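Local coordinates for protein 4-oxalmesaconate hydratase (Pseudomonas putida, PDB 5CGZ) that catalyses the hydration of the enol of oxalomesaconate to 4-carboxy-4-hydroxy-2-oxoadipate, the third step of gallate degradation, using one zinc ion per subunit, at residues S8-D13 against I83-M88; K181-I186 against Y198-A203. One frame throughout, in Å; residues are numbered along the deposited sequence.

Overall arrangement
The two contacts follow one another along the chain, contact 1 closing before contact 2 opens, with centres about 20 Å apart and nearest atoms about 7 Å apart. Contact 1 joins the loops after the parallel strands 3-8 and 76-80 of the Rossmann-like sheet and holds H10 and D13 of the zinc site. Contact 2 pairs helices 179-186 and 193-212, which come after strand 171-174 at the other border of that sheet. Helix 13-27 links them: it starts at the zinc ligand D13, its V15 and W16 touch I186, and its R17 joins D13 to Y199. The Y199 side chain lies about 8 Å from the zinc, so the helical pair approaches the metal centre without binding it.

Contact 1: S8-D13 against I83-M88; sequences SAHSAD and IGDYPM. With ZN (zinc ion), chain C.
D85 meets the imidazole of H10 at its edge, D85 CB lying near the ring plane 3.5 Å from H10 CD2, while one face of the imidazole carries the methyl of the preceding residue, A9 CB standing 4.0 Å above the plane over the centre of the H10 ring. Y86 comes in obliquely, its CE1 4.0 Å from H10 NE2, with the two ring planes 43° apart. Seen from the tyrosine, that nitrogen lies at the ring edge, and D85 CB, from the residue before Y86, also lies in plane at the ring edge. The D85 carboxylate is turned 74° from the imidazole plane. D85 OD2 bonds to the backbone N of G43 while CB meets the histidine, and H10 NE2 is hydrogen-bonded to D122 OD2, the same oxygen that bonds to Y86 N and thereby ties the histidine to the 83-88 loop. The opposite nitrogen, H10 ND1, binds zinc at 2.1 Å, and D13 OD1 binds it at 2.0 Å; E44, H123 and a water complete the site, and a salt bridge from D13 OD2 to R17 probably helps orient the carboxylate. These two ligands flank the turn that follows strand 3-8, in the His-x-x-Asp spacing of the PIG-L/MshB deacetylase family, whose metal-binding framework this hydratase shares. H10 O fastens the turn, accepting from S8 OG and D13 N on opposite faces of its carbonyl plane. Beside the histidine, M88 reaches toward A9 with its chain bent at the last torsion (chi3 91°), bringing M88 CE 4.3 Å from A9 CB and M88 SD 3.9 Å from A9 O. The Y86-P87 peptide is cis, turning the chain directly after the tyrosine, and I135 of a second subunit packs on Y86.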
ATOM      1  N   SER A   8     -18.572  18.958  -7.406  1.00 29.31           N
ATOM      2  CA  SER A   8     -19.267  18.485  -6.217  1.00 32.12           C
ATOM      3  C   SER A   8     -20.290  17.405  -6.595  1.00 34.54           C
ATOM      4  O   SER A   8     -21.141  17.646  -7.452  1.00 36.41           O
ATOM      5  CB  SER A   8     -19.945  19.687  -5.543  1.00 31.47           C
ATOM      6  OG  SER A   8     -20.570  19.352  -4.329  1.00 34.92           O
ATOM      7  N   ALA A   9     -20.213  16.215  -5.998  1.00 31.54           N
ATOM      8  CA  ALA A   9     -21.159  15.149  -6.368  1.00 33.30           C
ATOM      9  C   ALA A   9     -22.603  15.537  -6.030  1.00 33.91           C
ATOM     10  O   ALA A   9     -23.523  15.362  -6.831  1.00 33.95           O
ATOM     11  CB  ALA A   9     -20.806  13.843  -5.674  1.00 30.01           C
ATOM     12  N   HIS A  10     -22.776  16.058  -4.824  1.00 32.14           N
ATOM     13  CA  HIS A  10     -24.068  16.497  -4.326  1.00 35.61           C
ATOM     14  C   HIS A  10     -23.941  17.975  -3.998  1.00 40.39           C
ATOM     15  O   HIS A  10     -22.847  18.444  -3.698  1.00 39.16           O
ATOM     16  CB  HIS A  10     -24.463  15.677  -3.101  1.00 28.85           C
ATOM     17  CG  HIS A  10     -24.268  14.202  -3.288  1.00 37.65           C
ATOM     18  ND1 HIS A  10     -23.310  13.481  -2.603  1.00 31.78           N
ATOM     19  CD2 HIS A  10     -24.885  13.319  -4.110  1.00 30.80           C
ATOM     20  CE1 HIS A  10     -23.362  12.214  -2.980  1.00 33.05           C
ATOM     21  NE2 HIS A  10     -24.308  12.090  -3.897  1.00 32.46           N
ATOM     22  N   SER A  11     -25.049  18.701  -4.032  1.00 34.68           N
ATOM     23  CA  SER A  11     -24.994  20.159  -3.934  1.00 37.72           C
ATOM     24  C   SER A  11     -24.350  20.681  -2.641  1.00 36.12           C
ATOM     25  O   SER A  11     -23.711  21.720  -2.668  1.00 38.15           O
ATOM     26  CB  SER A  11     -26.403  20.755  -4.100  1.00 37.00           C
ATOM     27  OG  SER A  11     -27.325  20.211  -3.169  1.00 41.63           O
ATOM     28  N   ALA A  12     -24.476  19.965  -1.523  1.00 33.02           N
ATOM     29  CA  ALA A  12     -23.930  20.470  -0.254  1.00 38.51           C
ATOM     30  C   ALA A  12     -22.417  20.252  -0.088  1.00 39.30           C
ATOM     31  O   ALA A  12     -21.756  20.931   0.706  1.00 35.01           O
ATOM     32  CB  ALA A  12     -24.667  19.839   0.924  1.00 38.38           C
ATOM     33  N   ASP A  13     -21.867  19.313  -0.840  1.00 34.88           N
ATOM     34  CA  ASP A  13     -20.485  18.916  -0.626  1.00 33.52           C
ATOM     35  C   ASP A  13     -19.475  20.051  -0.756  1.00 36.11           C
ATOM     36  O   ASP A  13     -18.544  20.128   0.039  1.00 33.90           O
ATOM     37  CB  ASP A  13     -20.125  17.783  -1.581  1.00 30.26           C
ATOM     38  CG  ASP A  13     -20.638  16.446  -1.090  1.00 35.41           C
ATOM     39  OD1 ASP A  13     -21.393  15.778  -1.825  1.00 34.13           O
ATOM     40  OD2 ASP A  13     -20.274  16.071   0.046  1.00 43.03           O
ATOM     41  N   ILE A  83     -28.032  15.231 -12.501  1.00 35.46           N
ATOM     42  CA  ILE A  83     -28.039  13.885 -13.076  1.00 35.32           C
ATOM     43  C   ILE A  83     -28.533  12.809 -12.103  1.00 33.01           C
ATOM     44  O   ILE A  83     -28.619  11.637 -12.473  1.00 36.93           O
ATOM     45  CB  ILE A  83     -26.642  13.463 -13.595  1.00 35.97           C
ATOM     46  CG1 ILE A  83     -25.637  13.355 -12.438  1.00 35.20           C
ATOM     47  CG2 ILE A  83     -26.155  14.431 -14.688  1.00 36.19           C
ATOM     48  CD1 ILE A  83     -24.242  12.873 -12.883  1.00 31.76           C
ATOM     49  N   GLY A  84     -28.858  13.199 -10.874  1.00 33.50           N
ATOM     50  CA  GLY A  84     -29.423  12.262  -9.910  1.00 34.09           C
ATOM     51  C   GLY A  84     -28.402  11.592  -8.999  1.00 34.38           C
ATOM     52  O   GLY A  84     -27.306  11.234  -9.439  1.00 37.13           O
ATOM     53  N   ASP A  85     -28.764  11.420  -7.728  1.00 33.60           N
ATOM     54  CA  ASP A  85     -27.889  10.764  -6.756  1.00 33.34           C
ATOM     55  C   ASP A  85     -28.477   9.434  -6.284  1.00 33.03           C
ATOM     56  O   ASP A  85     -29.660   9.171  -6.487  1.00 35.85           O
ATOM     57  CB  ASP A  85     -27.653  11.670  -5.549  1.00 32.08           C
ATOM     58  CG  ASP A  85     -28.908  11.836  -4.698  1.00 38.35           C
ATOM     59  OD1 ASP A  85     -30.010  11.933  -5.280  1.00 34.42           O
ATOM     60  OD2 ASP A  85     -28.793  11.853  -3.451  1.00 33.81           O
ATOM     61  N   TYR A  86     -27.643   8.606  -5.658  1.00 34.57           N
ATOM     62  CA  TYR A  86     -28.090   7.364  -5.014  1.00 34.75           C
ATOM     63  C   TYR A  86     -29.050   6.536  -5.849  1.00 38.12           C
ATOM     64  O   TYR A  86     -30.187   6.334  -5.439  1.00 37.68           O
ATOM     65  CB  TYR A  86     -28.772   7.669  -3.681  1.00 32.47           C
ATOM     66  CG  TYR A  86     -27.835   7.990  -2.539  1.00 36.27           C
ATOM     67  CD1 TYR A  86     -27.083   9.158  -2.542  1.00 39.09           C
ATOM     68  CD2 TYR A  86     -27.727   7.140  -1.443  1.00 38.49           C
ATOM     69  CE1 TYR A  86     -26.237   9.470  -1.496  1.00 39.56           C
ATOM     70  CE2 TYR A  86     -26.875   7.444  -0.379  1.00 35.57           C
ATOM     71  CZ  TYR A  86     -26.135   8.607  -0.416  1.00 41.48           C
ATOM     72  OH  TYR A  86     -25.294   8.926   0.630  1.00 42.25           O
ATOM     73  N   PRO A  87     -28.592   6.024  -7.000  1.00 34.69           N
ATOM     74  CA  PRO A  87     -27.215   6.120  -7.485  1.00 34.17           C
ATOM     75  C   PRO A  87     -27.003   7.241  -8.485  1.00 39.16           C
ATOM     76  O   PRO A  87     -27.862   7.502  -9.335  1.00 38.85           O
ATOM     77  CB  PRO A  87     -27.010   4.773  -8.181  1.00 32.07           C
ATOM     78  CG  PRO A  87     -28.375   4.540  -8.823  1.00 36.44           C
ATOM     79  CD  PRO A  87     -29.395   5.103  -7.826  1.00 35.98           C
ATOM     80  N   MET A  88     -25.843   7.878  -8.401  1.00 35.94           N
ATOM     81  CA  MET A  88     -25.382   8.745  -9.470  1.00 33.11           C
ATOM     82  C   MET A  88     -24.777   7.885 -10.582  1.00 37.79           C
ATOM     83  O   MET A  88     -23.964   6.997 -10.322  1.00 35.12           O
ATOM     84  CB  MET A  88     -24.363   9.754  -8.938  1.00 32.34           C
ATOM     85  CG  MET A  88     -24.010  10.854  -9.918  1.00 31.59           C
ATOM     86  SD  MET A  88     -23.117  12.206  -9.106  1.00 36.29           S
ATOM     87  CE  MET A  88     -21.449  11.650  -9.342  1.00 33.45           C
TER
HETATM   88 ZN    ZN C 301     -22.047  14.047  -1.076  1.00 35.03          ZN
HETATM   89  O   HOH W   1     -22.107  14.206   1.410  1.00 47.84           O

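Contact 2: K181-I186 against Y198-A203; sequences KKYAAI and YYTRVA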
ATOM      1  N   LYS A 181     -16.737  33.528   6.295  1.00 33.23           N
ATOM      2  CA  LYS A 181     -17.470  33.250   5.068  1.00 34.47           C
ATOM      3  C   LYS A 181     -17.818  31.767   4.972  1.00 38.10           C
ATOM      4  O   LYS A 181     -18.960  31.421   4.669  1.00 33.44           O
ATOM      5  CB  LYS A 181     -16.667  33.695   3.841  1.00 36.68           C
ATOM      6  CG  LYS A 181     -16.687  35.196   3.617  1.00 39.20           C
ATOM      7  CD  LYS A 181     -15.834  35.592   2.419  1.00 41.37           C
ATOM      8  CE  LYS A 181     -15.997  37.077   2.088  1.00 33.15           C
ATOM      9  NZ  LYS A 181     -15.143  37.458   0.922  1.00 37.99           N
ATOM     10  N   LYS A 182     -16.854  30.882   5.242  1.00 35.19           N
ATOM     11  CA  LYS A 182     -17.162  29.459   5.136  1.00 34.45           C
ATOM     12  C   LYS A 182     -18.277  29.095   6.108  1.00 32.05           C
ATOM     13  O   LYS A 182     -19.196  28.347   5.767  1.00 33.33           O
ATOM     14  CB  LYS A 182     -15.943  28.566   5.399  1.00 33.04           C
ATOM     15  CG  LYS A 182     -16.331  27.077   5.408  1.00 32.17           C
ATOM     16  CD  LYS A 182     -15.144  26.118   5.436  1.00 32.49           C
ATOM     17  CE  LYS A 182     -15.635  24.686   5.165  1.00 33.83           C
ATOM     18  NZ  LYS A 182     -14.521  23.695   5.030  1.00 32.81           N
ATOM     19  N   TYR A 183     -18.203  29.630   7.317  1.00 32.21           N
ATOM     20  CA  TYR A 183     -19.202  29.287   8.323  1.00 33.13           C
ATOM     21  C   TYR A 183     -20.582  29.866   7.988  1.00 38.18           C
ATOM     22  O   TYR A 183     -21.611  29.231   8.240  1.00 35.56           O
ATOM     23  CB  TYR A 183     -18.763  29.758   9.712  1.00 37.47           C
ATOM     24  CG  TYR A 183     -19.703  29.260  10.782  1.00 43.18           C
ATOM     25  CD1 TYR A 183     -19.790  27.900  11.072  1.00 36.87           C
ATOM     26  CD2 TYR A 183     -20.534  30.136  11.475  1.00 41.81           C
ATOM     27  CE1 TYR A 183     -20.661  27.427  12.038  1.00 38.76           C
ATOM     28  CE2 TYR A 183     -21.414  29.670  12.445  1.00 36.92           C
ATOM     29  CZ  TYR A 183     -21.473  28.316  12.716  1.00 41.80           C
ATOM     30  OH  TYR A 183     -22.338  27.850  13.670  1.00 44.06           O
ATOM     31  N   ALA A 184     -20.609  31.071   7.426  1.00 35.44           N
ATOM     32  CA  ALA A 184     -21.876  31.645   6.976  1.00 37.32           C
ATOM     33  C   ALA A 184     -22.472  30.800   5.854  1.00 39.19           C
ATOM     34  O   ALA A 184     -23.681  30.579   5.808  1.00 38.97           O
ATOM     35  CB  ALA A 184     -21.688  33.089   6.522  1.00 31.47           C
ATOM     36  N   ALA A 185     -21.624  30.308   4.954  1.00 36.68           N
ATOM     37  CA  ALA A 185     -22.109  29.412   3.903  1.00 34.51           C
ATOM     38  C   ALA A 185     -22.632  28.113   4.519  1.00 38.23           C
ATOM     39  O   ALA A 185     -23.664  27.580   4.111  1.00 35.42           O
ATOM     40  CB  ALA A 185     -21.007  29.119   2.893  1.00 27.73           C
ATOM     41  N   ILE A 186     -21.905  27.605   5.508  1.00 37.85           N
ATOM     42  CA  ILE A 186     -22.311  26.395   6.214  1.00 35.19           C
ATOM     43  C   ILE A 186     -23.713  26.549   6.815  1.00 41.10           C
ATOM     44  O   ILE A 186     -24.528  25.621   6.780  1.00 36.45           O
ATOM     45  CB  ILE A 186     -21.277  26.039   7.313  1.00 38.02           C
ATOM     46  CG1 ILE A 186     -20.149  25.192   6.711  1.00 39.05           C
ATOM     47  CG2 ILE A 186     -21.922  25.301   8.474  1.00 34.84           C
ATOM     48  CD1 ILE A 186     -19.075  24.833   7.710  1.00 38.75           C
ATOM     49  N   TYR A 198     -19.508  19.548  13.197  1.00 33.29           N
ATOM     50  CA  TYR A 198     -18.511  18.585  12.757  1.00 34.39           C
ATOM     51  C   TYR A 198     -17.454  19.267  11.888  1.00 33.13           C
ATOM     52  O   TYR A 198     -16.258  19.074  12.092  1.00 31.54           O
ATOM     53  CB  TYR A 198     -19.181  17.448  11.992  1.00 27.34           C
ATOM     54  CG  TYR A 198     -18.271  16.301  11.601  1.00 33.37           C
ATOM     55  CD1 TYR A 198     -17.586  16.304  10.384  1.00 30.58           C
ATOM     56  CD2 TYR A 198     -18.122  15.195  12.435  1.00 30.61           C
ATOM     57  CE1 TYR A 198     -16.756  15.229  10.013  1.00 32.05           C
ATOM     58  CE2 TYR A 198     -17.301  14.124  12.080  1.00 35.36           C
ATOM     59  CZ  TYR A 198     -16.625  14.141  10.869  1.00 39.30           C
ATOM     60  OH  TYR A 198     -15.820  13.065  10.528  1.00 35.75           O
ATOM     61  N   TYR A 199     -17.882  20.076  10.923  1.00 32.14           N
ATOM     62  CA  TYR A 199     -16.917  20.637   9.984  1.00 32.44           C
ATOM     63  C   TYR A 199     -16.211  21.856  10.557  1.00 32.01           C
ATOM     64  O   TYR A 199     -15.120  22.203  10.113  1.00 33.72           O
ATOM     65  CB  TYR A 199     -17.593  20.919   8.636  1.00 33.92           C
ATOM     66  CG  TYR A 199     -17.722  19.605   7.924  1.00 34.46           C
ATOM     67  CD1 TYR A 199     -16.612  19.024   7.321  1.00 33.68           C
ATOM     68  CD2 TYR A 199     -18.911  18.886   7.945  1.00 35.76           C
ATOM     69  CE1 TYR A 199     -16.695  17.784   6.714  1.00 35.87           C
ATOM     70  CE2 TYR A 199     -19.004  17.640   7.333  1.00 37.20           C
ATOM     71  CZ  TYR A 199     -17.888  17.096   6.723  1.00 38.85           C
ATOM     72  OH  TYR A 199     -17.958  15.865   6.120  1.00 38.18           O
ATOM     73  N   THR A 200     -16.794  22.459  11.588  1.00 28.42           N
ATOM     74  CA  THR A 200     -16.049  23.419  12.401  1.00 29.83           C
ATOM     75  C   THR A 200     -14.896  22.710  13.118  1.00 32.42           C
ATOM     76  O   THR A 200     -13.753  23.186  13.115  1.00 30.40           O
ATOM     77  CB  THR A 200     -16.954  24.113  13.446  1.00 35.16           C
ATOM     78  OG1 THR A 200     -17.978  24.850  12.766  1.00 36.69           O
ATOM     79  CG2 THR A 200     -16.136  25.069  14.321  1.00 34.49           C
ATOM     80  N   ARG A 201     -15.190  21.569  13.738  1.00 30.78           N
ATOM     81  CA  ARG A 201     -14.136  20.827  14.423  1.00 31.58           C
ATOM     82  C   ARG A 201     -13.070  20.361  13.427  1.00 30.69           C
ATOM     83  O   ARG A 201     -11.879  20.410  13.739  1.00 31.83           O
ATOM     84  CB  ARG A 201     -14.722  19.649  15.214  1.00 32.11           C
ATOM     85  CG  ARG A 201     -15.475  20.113  16.481  1.00 34.12           C
ATOM     86  CD  ARG A 201     -15.858  18.971  17.400  1.00 29.90           C
ATOM     87  NE  ARG A 201     -16.665  17.969  16.714  1.00 33.57           N
ATOM     88  CZ  ARG A 201     -17.987  17.867  16.800  1.00 33.80           C
ATOM     89  NH1 ARG A 201     -18.684  18.712  17.558  1.00 37.32           N
ATOM     90  NH2 ARG A 201     -18.612  16.909  16.130  1.00 30.07           N
ATOM     91  N   VAL A 202     -13.486  19.939  12.229  1.00 28.97           N
ATOM     92  CA  VAL A 202     -12.525  19.531  11.193  1.00 31.94           C
ATOM     93  C   VAL A 202     -11.544  20.662  10.891  1.00 30.81           C
ATOM     94  O   VAL A 202     -10.333  20.454  10.887  1.00 30.21           O
ATOM     95  CB  VAL A 202     -13.212  19.115   9.868  1.00 30.92           C
ATOM     96  CG1 VAL A 202     -12.160  18.918   8.757  1.00 27.02           C
ATOM     97  CG2 VAL A 202     -14.025  17.833  10.057  1.00 27.48           C
ATOM     98  N   ALA A 203     -12.070  21.864  10.656  1.00 29.96           N
ATOM     99  CA  ALA A 203     -11.219  23.010  10.319  1.00 29.70           C
ATOM    100  C   ALA A 203     -10.267  23.353  11.466  1.00 28.66           C
ATOM    101  O   ALA A 203      -9.108  23.717  11.242  1.00 32.02           O
ATOM    102  CB  ALA A 203     -12.077  24.231   9.952  1.00 29.68           C
TER
HETATM  103  O   HOH W   2     -14.020  22.446   7.552  1.00 32.64           O
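With CG anti to the backbone N (chi1 -173°), the ring of Y183 swings from its helix to T200, whose OG1 stands beside its own backbone N (chi1 -62°). The ring meets this hydroxyl obliquely, in van der Waals contact: Y183 CE1 lies 3.8 Å from T200 OG1, and the hydroxyl's hydrogen bond is to W196 O, one turn back in its helix. A turn further along 179-186, I186 points at the second helix and places I186 CD1 4.3 Å from Y199 CB. The Y199 ring leads away from this contact, under Y198 CD1 on one face, and its OH bonds to R17. K182 spans the remaining gap with an extended chain: K182 NZ, also in a salt bridge with E226, donates to a water at 2.9 Å, which in turn donates to Y199 O at 2.8 Å. The two helices run antiparallel across a short connection, consistent with a helical hairpin. Y198 and R201 bond to Q209 and Q205 of a third subunit, A184 and A185 pack on helix 56-74 and I186 on helix 13-27, and A203 bonds through its backbone to A225 at the start of strand 225-230.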